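Phosphoribosylformylglycinamidine synthase 2 (Thermus thermophilus, PDB 3VIU) belongs to the PurM-like (AIR synthase related) proteins, carries two copies of the paired N- and C-terminal domains, and holds ADP and magnesium in this model. Local coordinates at residues G194-Y198 / E317-E321; E243-A248 / V323-L329; A445-Q449 / P537-G542; G486-G490 / L501-I505; T642-E648 / T696-P700. Numbering follows the deposited sequence.

Contact 1: residues G194-Y198 / E317-E321; sequences GRPIY and EKALE
The start of strand 196-201 faces the first turn of helix 317-326. The axes of strand 196-198 and helix 317-321 run nearly parallel, at 4° and 11.0 Å. The nearest CA atoms are those of P196 and E317, 8.4 Å apart. G194 sits in the loop before the strand with positive phi (81/23). R195 is extended (-107/148). Its m, m, m side chain brings NH2 to OE2 of E317 at 2.6 Å, a salt bridge with a nearly straight hydrogen bond. R195 NH2 also bonds to P312 O, and E317 OE2 also takes the backbone N of G315. P196 points toward the helix, its CG 4.3 Å from CG of E317. I197 points away and packs on V309 and A335 of the flanking strands. Y198 (chi1 m) points toward the helix again. One face of its ring receives L320 CD2 in a CH-pi contact, 4.3 Å from the ring centroid. At the ring edge, Y198 OH lies 2.9 Å from E321 OE2. E317, L320 and E321 thus meet the strand from one side of the helix, where E321 N bonds to E317 O at 3.1 Å. Such helix-on-sheet packing is characteristic of the alpha/beta C-terminal domain of the PurM-like family.

Contact 2: residues E243-A248 / V323-L329; sequences EATLEA and VFGRWGL
Helix 235-250 meets the end of helix 317-326 where two alanines allow close approach. The CA atoms of A244 and F324 are 5.4 Å apart, those of A248 and V323 6.0 Å. A244 is the small bump: its CB sits over the F324 (chi1 m) ring face, 3.6 Å from the centroid, a CH-pi contact. A244 CB also touches W327 CD1 (4.1 Å) and L329 CD1 (4.3 Å). V323 (chi1 t) fills the hollow by the next turn: its CG1 lies 3.4 Å from A244 O and 4.0 Å from A248 CB. The W327 indole (chi1 m, chi2 91°) lies flat on the helix, one face over E243, whose CG is 3.4 Å from W327 CZ3. G328 (66/26) closes a Schellman motif, with L329 N bonded to F324 O at 2.8 Å. E247, extended t, t, bonds W327 NE1 through OE2 at 2.6 Å and bridges R326 NH2 through OE1 at 2.9 Å. The chemistry implies an apolar interhelical seam closed along one margin by a single carboxylate.

Contact 3: residues A445-Q449 / P537-G542; sequences AKVDQ and PTAMVG
Two antiparallel strands lie side by side, their short axes 4.5 Å apart at 170°. P537 (-54/131) leads into the second strand and packs on E500 and T504 of helix 495-515. T538 (-130/105, chi1 m) brings CG2 to 3.6 Å from CD of Q449. Its hydroxyl bonds to Y167. A539 has its O 3.1 Å from CB of Q449, while its side chain packs on T504. M540, a selenomethionine (m, t, t), sets CB 4.1 Å from CG2 of V447 and CG 3.9 Å from CG of Q449. These are the central strands 441-448 and 538-548 of the six-stranded mixed sheet of a PurM N-terminal-like domain; strand 479-488 flanks 538-548 on its other edge. V541 (-93/122) forms the hydrogen-bonded pair with D448: D448 N to V541 O is 2.9 Å, V541 N to D448 O 3.1 Å. Both side chains point to the sheet face lined by helices 458-475 and 495-515. There D448 OD1 bonds to N472, a residue of the magnesium site. G542 makes the non-hydrogen-bonded pair with V447, CA to CA 4.1 Å. The G542 CA also makes a CA-H...O contact of 3.2 Å to K446 O, and the V447 CA makes one of 2.9 Å to V541 O.

Contact 4: residues G486-G490 / L501-I505; sequences GLNLG and LAETI
L489 and L487 have the largest areas buried here, followed by L501. They join the end of strand 479-488 to helix 495-515. The axes of strand 486-488 and helix 501-505 are 10.1 Å apart and run at 156°, so the helix returns roughly against the strand. This is the first half of a beta-alpha-beta unit that ends with strand 519-525. The closest CA pairs are L489 with L501 at 6.7 Å and L487 with T504 at 8.2 Å. L487 is extended (-85/135) with an m, t side chain that points toward the helix. Its CD2 lies 3.9 Å from CG2 of T504. Its CD1 lies 3.9 Å from CG1 of I505 and 4.3 Å from CD1 of L501. N488 between them points away. L489 (-145/178) lies in the loop just past the strand and also points toward the helix, with chi1 m and chi2 between wells at 106°. Its CD1 meets CD1 of L501 at 3.7 Å, and its CD2 comes 3.3 Å from the backbone N of L501. L501 is t, p; beyond the two leucines it touches L50 of helix 48-51. T504 (chi1 m) turns its hydroxyl to E500 O. L487 also touches the bound ADP and belongs to its pocket. No hydrogen bond crosses this contact. Its chemistry is apolar, so helix and strand meet through branched side chains close to the nucleotide.

Contact 5: residues T642-E648 / T696-P700; sequences TVEVREE and TVLTP
Strands 641-644 and 694-699 run parallel, their short axes 4.5 Å apart at 18°. T642 pairs with T696, V643 with V697 and E644 with L698, at CA distances of 4.6, 5.0 and 4.3 Å. Three backbone hydrogen bonds form the ladder: V643 N to T696 O at 2.9 Å, L698 N to V643 O at 2.8 Å and V645 N to L698 O at 2.7 Å. T642 and T696 are both m and share a face with E644 and L698. T642 OG1 is 4.1 Å from T696 CB, and T696 OG1 bonds to E705. E644 (t, t) and L698 (t, p) bring their CB atoms to 4.1 Å. V643 (m) and V697 (t) point to the other face, their CG2 atoms 4.1 Å apart. V645, chi1 p, sets CG1 3.5 Å from CG1 of V697 and 3.3 Å from CG2 of T699. T699 is p as well, and its hydroxyl bonds to G702 O and G701 N. Past the strand the chain bends at R646 (-70/-20), whose O lies 3.0 Å from CG of P700. E648, chi1 off-well at -121°, returns with CG 3.5 Å from T699 CB. In the seven-stranded mixed sheet of this PurM-like C-terminal domain, strand 684-690 flanks 641-644 and outermost strand 702-707 flanks 694-699. Helix 650-653 meets V645 and E648 through L653.

Contacts 1 and 2 share helix 317-326. They touch where L320 CD1 lies 3.9 Å from A248 CB. Both combine apolar packing with a salt bridge, although contact 2 is the more buried. Contacts 3 and 4 are both buried and belong to one sheet. Strands 538-548 and 479-488 are neighbours there, with T538 O 2.8 Å from N488 N. Contact 3 rests on backbone bonds, contact 4 on apolar side chains beside ADP. Contact 5 is partly buried and lies far from the centre, its centre about 69 Å from that of contact 1. It too is a strand pair, but parallel where contact 3 is antiparallel, with exposed residues on one face.

Contact 1: residues G194-Y198 / E317-E321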
# COMPACT_ATOMS: atom_id res chain seq x y z
N GLY A 194 -31.88 -18.28 -0.72
CA GLY A 194 -32.36 -19.14 0.35
C GLY A 194 -31.35 -19.51 1.42
O GLY A 194 -31.52 -20.51 2.11
N ARG A 195 -30.30 -18.71 1.56
CA ARG A 195 -29.26 -18.99 2.54
C ARG A 195 -29.32 -18.06 3.74
O ARG A 195 -29.73 -16.91 3.63
CB ARG A 195 -27.89 -18.85 1.88
CG ARG A 195 -27.75 -19.57 0.56
CD ARG A 195 -28.01 -21.05 0.75
NE ARG A 195 -27.16 -21.57 1.81
CZ ARG A 195 -27.57 -22.41 2.75
NH1 ARG A 195 -28.83 -22.83 2.76
NH2 ARG A 195 -26.73 -22.82 3.68
N PRO A 196 -28.93 -18.56 4.91
CA PRO A 196 -28.94 -17.68 6.08
C PRO A 196 -27.58 -16.97 6.09
O PRO A 196 -26.63 -17.45 5.47
CB PRO A 196 -29.08 -18.67 7.24
CG PRO A 196 -28.30 -19.84 6.74
CD PRO A 196 -28.78 -19.97 5.31
N ILE A 197 -27.50 -15.82 6.75
CA ILE A 197 -26.24 -15.07 6.81
C ILE A 197 -25.79 -14.99 8.27
O ILE A 197 -26.51 -14.45 9.12
CB ILE A 197 -26.41 -13.63 6.29
CG1 ILE A 197 -27.21 -13.63 4.98
CG2 ILE A 197 -25.05 -12.99 6.11
CD1 ILE A 197 -26.61 -14.46 3.90
N TYR A 198 -24.61 -15.53 8.56
CA TYR A 198 -24.11 -15.51 9.93
C TYR A 198 -23.26 -14.29 10.28
O TYR A 198 -22.62 -13.68 9.42
CB TYR A 198 -23.33 -16.79 10.23
CG TYR A 198 -24.21 -17.99 10.48
CD1 TYR A 198 -25.05 -18.49 9.49
CD2 TYR A 198 -24.19 -18.64 11.71
CE1 TYR A 198 -25.85 -19.61 9.71
CE2 TYR A 198 -24.98 -19.76 11.95
CZ TYR A 198 -25.80 -20.24 10.95
OH TYR A 198 -26.57 -21.36 11.18
N GLU A 317 -24.41 -25.40 7.73
CA GLU A 317 -24.63 -24.42 8.79
C GLU A 317 -24.01 -24.93 10.08
O GLU A 317 -23.20 -24.24 10.70
CB GLU A 317 -26.11 -24.17 9.02
CG GLU A 317 -26.88 -23.70 7.82
CD GLU A 317 -27.09 -24.80 6.80
OE1 GLU A 317 -27.00 -25.99 7.17
OE2 GLU A 317 -27.36 -24.47 5.62
N LYS A 318 -24.40 -26.12 10.49
CA LYS A 318 -23.88 -26.69 11.73
C LYS A 318 -22.36 -26.68 11.73
O LYS A 318 -21.74 -26.22 12.70
CB LYS A 318 -24.40 -28.12 11.92
CG LYS A 318 -25.49 -28.21 12.96
CD LYS A 318 -25.00 -27.71 14.32
CE LYS A 318 -23.90 -28.61 14.89
NZ LYS A 318 -23.41 -28.15 16.23
N ALA A 319 -21.76 -27.17 10.65
CA ALA A 319 -20.31 -27.22 10.52
C ALA A 319 -19.69 -25.86 10.81
O ALA A 319 -18.72 -25.75 11.56
CB ALA A 319 -19.93 -27.68 9.12
N LEU A 320 -20.27 -24.82 10.22
CA LEU A 320 -19.79 -23.46 10.40
C LEU A 320 -19.82 -23.08 11.87
O LEU A 320 -18.86 -22.50 12.40
CB LEU A 320 -20.64 -22.46 9.60
CG LEU A 320 -20.29 -20.97 9.73
CD1 LEU A 320 -18.87 -20.73 9.24
CD2 LEU A 320 -21.28 -20.12 8.94
N GLU A 321 -20.91 -23.43 12.55
CA GLU A 321 -21.04 -23.10 13.96
C GLU A 321 -19.96 -23.80 14.78
O GLU A 321 -19.34 -23.19 15.65
CB GLU A 321 -22.43 -23.51 14.46
CG GLU A 321 -23.54 -23.13 13.49
CD GLU A 321 -24.93 -23.43 14.02
OE1 GLU A 321 -25.11 -24.47 14.69
OE2 GLU A 321 -25.85 -22.62 13.74

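Contact 2: residues E243-A248 / V323-L329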
# COMPACT_ATOMS: atom_id res chain seq x y z
N GLU A 243 -8.60 -17.09 12.71
CA GLU A 243 -8.48 -18.55 12.66
C GLU A 243 -9.78 -19.23 12.25
O GLU A 243 -9.79 -20.11 11.39
CB GLU A 243 -8.04 -19.11 14.01
CG GLU A 243 -6.65 -18.70 14.45
CD GLU A 243 -5.60 -18.99 13.40
OE1 GLU A 243 -5.79 -19.94 12.60
OE2 GLU A 243 -4.57 -18.28 13.38
N ALA A 244 -10.88 -18.81 12.86
CA ALA A 244 -12.18 -19.39 12.57
C ALA A 244 -12.58 -19.18 11.12
O ALA A 244 -12.98 -20.13 10.44
CB ALA A 244 -13.23 -18.77 13.49
N THR A 245 -12.47 -17.94 10.65
CA THR A 245 -12.83 -17.63 9.28
C THR A 245 -11.97 -18.44 8.32
O THR A 245 -12.49 -19.06 7.39
CB THR A 245 -12.66 -16.13 8.98
OG1 THR A 245 -13.51 -15.38 9.86
CG2 THR A 245 -13.02 -15.81 7.52
N LEU A 246 -10.66 -18.45 8.56
CA LEU A 246 -9.74 -19.19 7.71
C LEU A 246 -10.04 -20.69 7.74
O LEU A 246 -10.04 -21.34 6.71
CB LEU A 246 -8.29 -18.96 8.15
CG LEU A 246 -7.66 -17.58 7.91
CD1 LEU A 246 -6.27 -17.56 8.53
CD2 LEU A 246 -7.59 -17.28 6.43
N GLU A 247 -10.31 -21.23 8.93
CA GLU A 247 -10.60 -22.66 9.00
C GLU A 247 -11.91 -22.91 8.28
O GLU A 247 -12.02 -23.82 7.46
CB GLU A 247 -10.69 -23.13 10.45
CG GLU A 247 -11.07 -24.61 10.57
CD GLU A 247 -10.99 -25.16 11.98
OE1 GLU A 247 -11.62 -26.20 12.25
OE2 GLU A 247 -10.29 -24.55 12.83
N ALA A 248 -12.92 -22.10 8.60
CA ALA A 248 -14.22 -22.24 7.97
C ALA A 248 -14.07 -22.34 6.45
O ALA A 248 -14.65 -23.23 5.82
CB ALA A 248 -15.11 -21.05 8.34
N VAL A 323 -17.05 -24.85 13.74
CA VAL A 323 -15.75 -24.25 13.46
C VAL A 323 -15.52 -23.12 14.45
O VAL A 323 -14.48 -23.07 15.11
CB VAL A 323 -15.67 -23.69 12.03
CG1 VAL A 323 -14.40 -22.85 11.89
CG2 VAL A 323 -15.64 -24.82 11.03
N PHE A 324 -16.49 -22.22 14.57
CA PHE A 324 -16.33 -21.11 15.50
C PHE A 324 -16.36 -21.57 16.94
O PHE A 324 -15.70 -20.98 17.79
CB PHE A 324 -17.40 -20.04 15.26
CG PHE A 324 -17.09 -19.16 14.09
CD1 PHE A 324 -16.99 -19.69 12.81
CD2 PHE A 324 -16.85 -17.80 14.28
CE1 PHE A 324 -16.63 -18.89 11.74
CE2 PHE A 324 -16.49 -16.99 13.21
CZ PHE A 324 -16.38 -17.53 11.94
N GLY A 325 -17.11 -22.63 17.21
CA GLY A 325 -17.17 -23.15 18.56
C GLY A 325 -15.77 -23.58 18.98
O GLY A 325 -15.34 -23.33 20.11
N ARG A 326 -15.06 -24.22 18.06
CA ARG A 326 -13.70 -24.69 18.33
C ARG A 326 -12.75 -23.55 18.71
O ARG A 326 -11.83 -23.75 19.51
CB ARG A 326 -13.14 -25.45 17.13
CG ARG A 326 -13.74 -26.83 16.94
CD ARG A 326 -12.85 -27.69 16.07
NE ARG A 326 -13.03 -27.45 14.65
CZ ARG A 326 -14.08 -27.87 13.95
NH1 ARG A 326 -15.04 -28.56 14.54
NH2 ARG A 326 -14.15 -27.61 12.65
N TRP A 327 -12.97 -22.37 18.14
CA TRP A 327 -12.12 -21.22 18.46
C TRP A 327 -12.73 -20.33 19.54
O TRP A 327 -12.33 -19.18 19.71
CB TRP A 327 -11.82 -20.41 17.19
CG TRP A 327 -10.97 -21.18 16.23
CD1 TRP A 327 -11.39 -21.99 15.21
CD2 TRP A 327 -9.54 -21.29 16.26
NE1 TRP A 327 -10.32 -22.60 14.62
CE2 TRP A 327 -9.17 -22.19 15.24
CE3 TRP A 327 -8.53 -20.72 17.06
CZ2 TRP A 327 -7.83 -22.54 14.99
CZ3 TRP A 327 -7.20 -21.07 16.82
CH2 TRP A 327 -6.86 -21.97 15.79
N GLY A 328 -13.70 -20.87 20.27
CA GLY A 328 -14.33 -20.12 21.34
C GLY A 328 -15.14 -18.91 20.90
O GLY A 328 -15.31 -17.97 21.67
N LEU A 329 -15.65 -18.94 19.68
CA LEU A 329 -16.45 -17.83 19.17
C LEU A 329 -17.89 -18.19 18.82
O LEU A 329 -18.19 -19.31 18.39
CB LEU A 329 -15.78 -17.23 17.93
CG LEU A 329 -14.48 -16.46 18.12
CD1 LEU A 329 -13.87 -16.14 16.77
CD2 LEU A 329 -14.76 -15.19 18.92

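Contact 3: residues A445-Q449 / P537-G542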
# COMPACT_ATOMS: atom_id res chain seq x y z
N ALA A 445 7.52 -8.18 -1.87
CA ALA A 445 6.59 -7.07 -1.80
C ALA A 445 7.25 -5.75 -1.43
O ALA A 445 8.22 -5.70 -0.67
CB ALA A 445 5.50 -7.38 -0.78
N LYS A 446 6.71 -4.67 -1.98
CA LYS A 446 7.24 -3.34 -1.70
C LYS A 446 6.17 -2.30 -2.03
O LYS A 446 5.31 -2.52 -2.88
CB LYS A 446 8.49 -3.10 -2.54
CG LYS A 446 9.59 -2.30 -1.84
CD LYS A 446 9.23 -0.85 -1.70
CE LYS A 446 10.34 -0.09 -1.01
NZ LYS A 446 10.58 -0.61 0.36
N VAL A 447 6.21 -1.18 -1.33
CA VAL A 447 5.27 -0.09 -1.57
C VAL A 447 6.11 1.18 -1.73
O VAL A 447 7.02 1.41 -0.94
CB VAL A 447 4.28 0.07 -0.40
CG1 VAL A 447 5.03 0.16 0.92
CG2 VAL A 447 3.44 1.30 -0.60
N ASP A 448 5.83 1.98 -2.75
CA ASP A 448 6.60 3.21 -2.98
C ASP A 448 5.80 4.38 -3.51
O ASP A 448 4.70 4.23 -4.02
CB ASP A 448 7.73 2.99 -4.01
CG ASP A 448 8.86 2.13 -3.51
OD1 ASP A 448 8.97 0.99 -4.00
OD2 ASP A 448 9.65 2.60 -2.64
N GLN A 449 6.42 5.55 -3.40
CA GLN A 449 5.93 6.83 -3.92
C GLN A 449 6.83 7.92 -3.35
O GLN A 449 7.23 7.87 -2.18
CB GLN A 449 4.44 7.10 -3.62
CG GLN A 449 4.11 7.81 -2.35
CD GLN A 449 4.37 9.31 -2.38
OE1 GLN A 449 3.92 10.03 -3.29
NE2 GLN A 449 5.07 9.80 -1.37
N PRO A 537 0.15 14.96 -4.30
CA PRO A 537 -0.60 13.81 -4.81
C PRO A 537 0.16 12.56 -4.37
O PRO A 537 1.37 12.48 -4.55
CB PRO A 537 -0.57 14.02 -6.32
CG PRO A 537 -0.59 15.51 -6.43
CD PRO A 537 0.42 15.93 -5.37
N THR A 538 -0.54 11.59 -3.79
CA THR A 538 0.15 10.41 -3.30
C THR A 538 -0.44 9.07 -3.73
O THR A 538 -1.48 8.64 -3.23
CB THR A 538 0.22 10.44 -1.76
OG1 THR A 538 0.91 11.62 -1.35
CG2 THR A 538 0.98 9.24 -1.24
N ALA A 539 0.24 8.42 -4.67
CA ALA A 539 -0.19 7.11 -5.13
C ALA A 539 0.80 6.11 -4.53
O ALA A 539 1.91 5.94 -5.04
CB ALA A 539 -0.17 7.05 -6.65
N MSE A 540 0.40 5.48 -3.44
CA MSE A 540 1.24 4.49 -2.79
C MSE A 540 1.03 3.17 -3.50
O MSE A 540 0.00 2.52 -3.35
CB MSE A 540 0.90 4.41 -1.31
CG MSE A 540 1.28 5.69 -0.59
SE MSE A 540 0.33 5.98 1.07
CE MSE A 540 1.66 7.10 1.96
N VAL A 541 2.02 2.80 -4.31
CA VAL A 541 1.98 1.59 -5.10
C VAL A 541 2.61 0.39 -4.43
O VAL A 541 3.79 0.41 -4.07
CB VAL A 541 2.69 1.82 -6.45
CG1 VAL A 541 2.65 0.54 -7.30
CG2 VAL A 541 2.02 2.98 -7.19
N GLY A 542 1.81 -0.67 -4.27
CA GLY A 542 2.29 -1.89 -3.66
C GLY A 542 2.38 -2.93 -4.76
O GLY A 542 1.44 -3.11 -5.53

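Contact 4: residues G486-G490 / L501-I505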
# COMPACT_ATOMS: atom_id res chain seq x y z
N GLY A 486 -2.86 2.80 -3.51
CA GLY A 486 -3.60 3.53 -2.51
C GLY A 486 -3.49 4.99 -2.90
O GLY A 486 -2.47 5.62 -2.67
N LEU A 487 -4.54 5.54 -3.51
CA LEU A 487 -4.52 6.94 -3.91
C LEU A 487 -4.94 7.84 -2.75
O LEU A 487 -5.90 7.54 -2.04
CB LEU A 487 -5.46 7.16 -5.10
CG LEU A 487 -5.25 6.27 -6.33
CD1 LEU A 487 -6.18 6.73 -7.44
CD2 LEU A 487 -3.79 6.32 -6.79
N ASN A 488 -4.20 8.92 -2.55
CA ASN A 488 -4.48 9.91 -1.51
C ASN A 488 -4.27 11.28 -2.14
O ASN A 488 -3.18 11.60 -2.60
CB ASN A 488 -3.50 9.74 -0.35
CG ASN A 488 -3.50 8.33 0.21
OD1 ASN A 488 -4.29 8.00 1.09
ND2 ASN A 488 -2.63 7.49 -0.32
N LEU A 489 -5.33 12.08 -2.18
CA LEU A 489 -5.28 13.40 -2.78
C LEU A 489 -6.17 14.40 -2.05
O LEU A 489 -6.86 14.06 -1.08
CB LEU A 489 -5.69 13.34 -4.25
CG LEU A 489 -4.74 12.59 -5.18
CD1 LEU A 489 -5.35 11.25 -5.54
CD2 LEU A 489 -4.45 13.41 -6.43
N GLY A 490 -6.13 15.64 -2.53
CA GLY A 490 -6.95 16.67 -1.94
C GLY A 490 -8.33 16.55 -2.52
O GLY A 490 -8.67 15.54 -3.15
N LEU A 501 -5.68 14.26 -9.41
CA LEU A 501 -6.28 12.93 -9.37
C LEU A 501 -6.22 12.32 -10.76
O LEU A 501 -5.88 11.16 -10.92
CB LEU A 501 -7.73 13.01 -8.90
CG LEU A 501 -8.54 11.71 -8.99
CD1 LEU A 501 -7.97 10.64 -8.05
CD2 LEU A 501 -9.99 12.00 -8.64
N ALA A 502 -6.55 13.12 -11.76
CA ALA A 502 -6.56 12.65 -13.13
C ALA A 502 -5.16 12.29 -13.60
O ALA A 502 -4.96 11.22 -14.18
CB ALA A 502 -7.19 13.71 -14.04
N GLU A 503 -4.18 13.16 -13.34
CA GLU A 503 -2.80 12.90 -13.75
C GLU A 503 -2.22 11.69 -13.01
O GLU A 503 -1.45 10.92 -13.57
CB GLU A 503 -1.92 14.12 -13.50
CG GLU A 503 -2.18 15.29 -14.43
CD GLU A 503 -1.69 15.01 -15.82
OE1 GLU A 503 -2.52 14.87 -16.74
OE2 GLU A 503 -0.45 14.93 -16.00
N THR A 504 -2.59 11.54 -11.74
CA THR A 504 -2.10 10.42 -10.95
C THR A 504 -2.58 9.13 -11.59
O THR A 504 -1.80 8.21 -11.82
CB THR A 504 -2.61 10.52 -9.49
OG1 THR A 504 -2.04 11.68 -8.87
CG2 THR A 504 -2.21 9.27 -8.70
N ILE A 505 -3.87 9.05 -11.89
CA ILE A 505 -4.40 7.85 -12.52
C ILE A 505 -3.79 7.61 -13.91
O ILE A 505 -3.48 6.47 -14.26
CB ILE A 505 -5.94 7.91 -12.59
CG1 ILE A 505 -6.50 7.77 -11.16
CG2 ILE A 505 -6.46 6.80 -13.51
CD1 ILE A 505 -8.02 7.67 -11.06

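Contact 5: residues T642-E648 / T696-P700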
# COMPACT_ATOMS: atom_id res chain seq x y z
N THR A 642 35.32 0.10 -3.28
CA THR A 642 36.29 1.00 -3.90
C THR A 642 35.90 1.13 -5.37
O THR A 642 35.86 0.14 -6.09
CB THR A 642 37.73 0.46 -3.80
OG1 THR A 642 38.09 0.29 -2.42
CG2 THR A 642 38.71 1.43 -4.44
N VAL A 643 35.62 2.34 -5.81
CA VAL A 643 35.18 2.55 -7.18
C VAL A 643 35.66 3.86 -7.78
O VAL A 643 36.28 4.68 -7.12
CB VAL A 643 33.64 2.55 -7.25
CG1 VAL A 643 33.08 1.26 -6.66
CG2 VAL A 643 33.09 3.75 -6.49
N GLU A 644 35.35 4.04 -9.06
CA GLU A 644 35.69 5.26 -9.76
C GLU A 644 34.45 5.83 -10.45
O GLU A 644 33.75 5.13 -11.17
CB GLU A 644 36.74 5.01 -10.84
CG GLU A 644 36.90 6.24 -11.75
CD GLU A 644 37.48 5.91 -13.10
OE1 GLU A 644 36.92 5.03 -13.78
OE2 GLU A 644 38.49 6.55 -13.49
N VAL A 645 34.19 7.11 -10.23
CA VAL A 645 33.06 7.75 -10.88
C VAL A 645 33.70 8.76 -11.83
O VAL A 645 34.42 9.65 -11.39
CB VAL A 645 32.13 8.45 -9.87
CG1 VAL A 645 32.87 9.55 -9.14
CG2 VAL A 645 30.92 9.00 -10.58
N ARG A 646 33.44 8.60 -13.12
CA ARG A 646 34.03 9.46 -14.14
C ARG A 646 33.56 10.90 -14.21
O ARG A 646 34.24 11.75 -14.77
CB ARG A 646 33.89 8.81 -15.50
CG ARG A 646 34.78 7.61 -15.63
CD ARG A 646 34.72 7.01 -17.00
NE ARG A 646 35.59 5.84 -17.06
CZ ARG A 646 35.56 4.95 -18.04
NH1 ARG A 646 34.71 5.10 -19.06
NH2 ARG A 646 36.38 3.91 -18.00
N GLU A 647 32.40 11.17 -13.65
CA GLU A 647 31.90 12.53 -13.68
C GLU A 647 31.84 13.07 -12.27
O GLU A 647 31.35 12.40 -11.37
CB GLU A 647 30.51 12.57 -14.29
CG GLU A 647 30.44 12.01 -15.69
CD GLU A 647 29.02 11.80 -16.14
OE1 GLU A 647 28.36 10.89 -15.59
OE2 GLU A 647 28.56 12.55 -17.02
N GLU A 648 32.36 14.27 -12.08
CA GLU A 648 32.29 14.89 -10.77
C GLU A 648 31.10 15.82 -10.86
O GLU A 648 30.53 16.00 -11.94
CB GLU A 648 33.58 15.65 -10.46
CG GLU A 648 34.29 15.16 -9.21
CD GLU A 648 33.68 15.69 -7.92
OE1 GLU A 648 32.44 15.66 -7.79
OE2 GLU A 648 34.45 16.13 -7.03
N THR A 696 35.34 4.19 -0.88
CA THR A 696 36.34 5.01 -1.56
C THR A 696 35.92 5.29 -3.00
O THR A 696 35.63 4.36 -3.76
CB THR A 696 37.71 4.31 -1.54
OG1 THR A 696 38.09 4.07 -0.18
CG2 THR A 696 38.78 5.16 -2.21
N VAL A 697 35.88 6.56 -3.37
CA VAL A 697 35.45 6.94 -4.71
C VAL A 697 36.44 7.81 -5.46
O VAL A 697 36.71 8.95 -5.07
CB VAL A 697 34.09 7.71 -4.66
CG1 VAL A 697 33.62 8.00 -6.08
CG2 VAL A 697 33.05 6.90 -3.88
N LEU A 698 36.99 7.28 -6.55
CA LEU A 698 37.92 8.04 -7.35
C LEU A 698 37.13 8.87 -8.35
O LEU A 698 36.23 8.36 -9.03
CB LEU A 698 38.90 7.12 -8.09
CG LEU A 698 39.88 7.80 -9.05
CD1 LEU A 698 40.78 8.76 -8.31
CD2 LEU A 698 40.72 6.75 -9.75
N THR A 699 37.43 10.16 -8.41
CA THR A 699 36.78 11.08 -9.34
C THR A 699 37.92 11.73 -10.11
O THR A 699 39.08 11.66 -9.71
CB THR A 699 36.01 12.22 -8.62
OG1 THR A 699 36.94 13.03 -7.89
CG2 THR A 699 34.98 11.66 -7.66
N PRO A 700 37.61 12.39 -11.24
CA PRO A 700 38.67 13.04 -12.02
C PRO A 700 39.41 14.10 -11.19
O PRO A 700 40.50 14.53 -11.56
CB PRO A 700 37.91 13.66 -13.19
CG PRO A 700 36.70 12.78 -13.34
CD PRO A 700 36.30 12.53 -11.91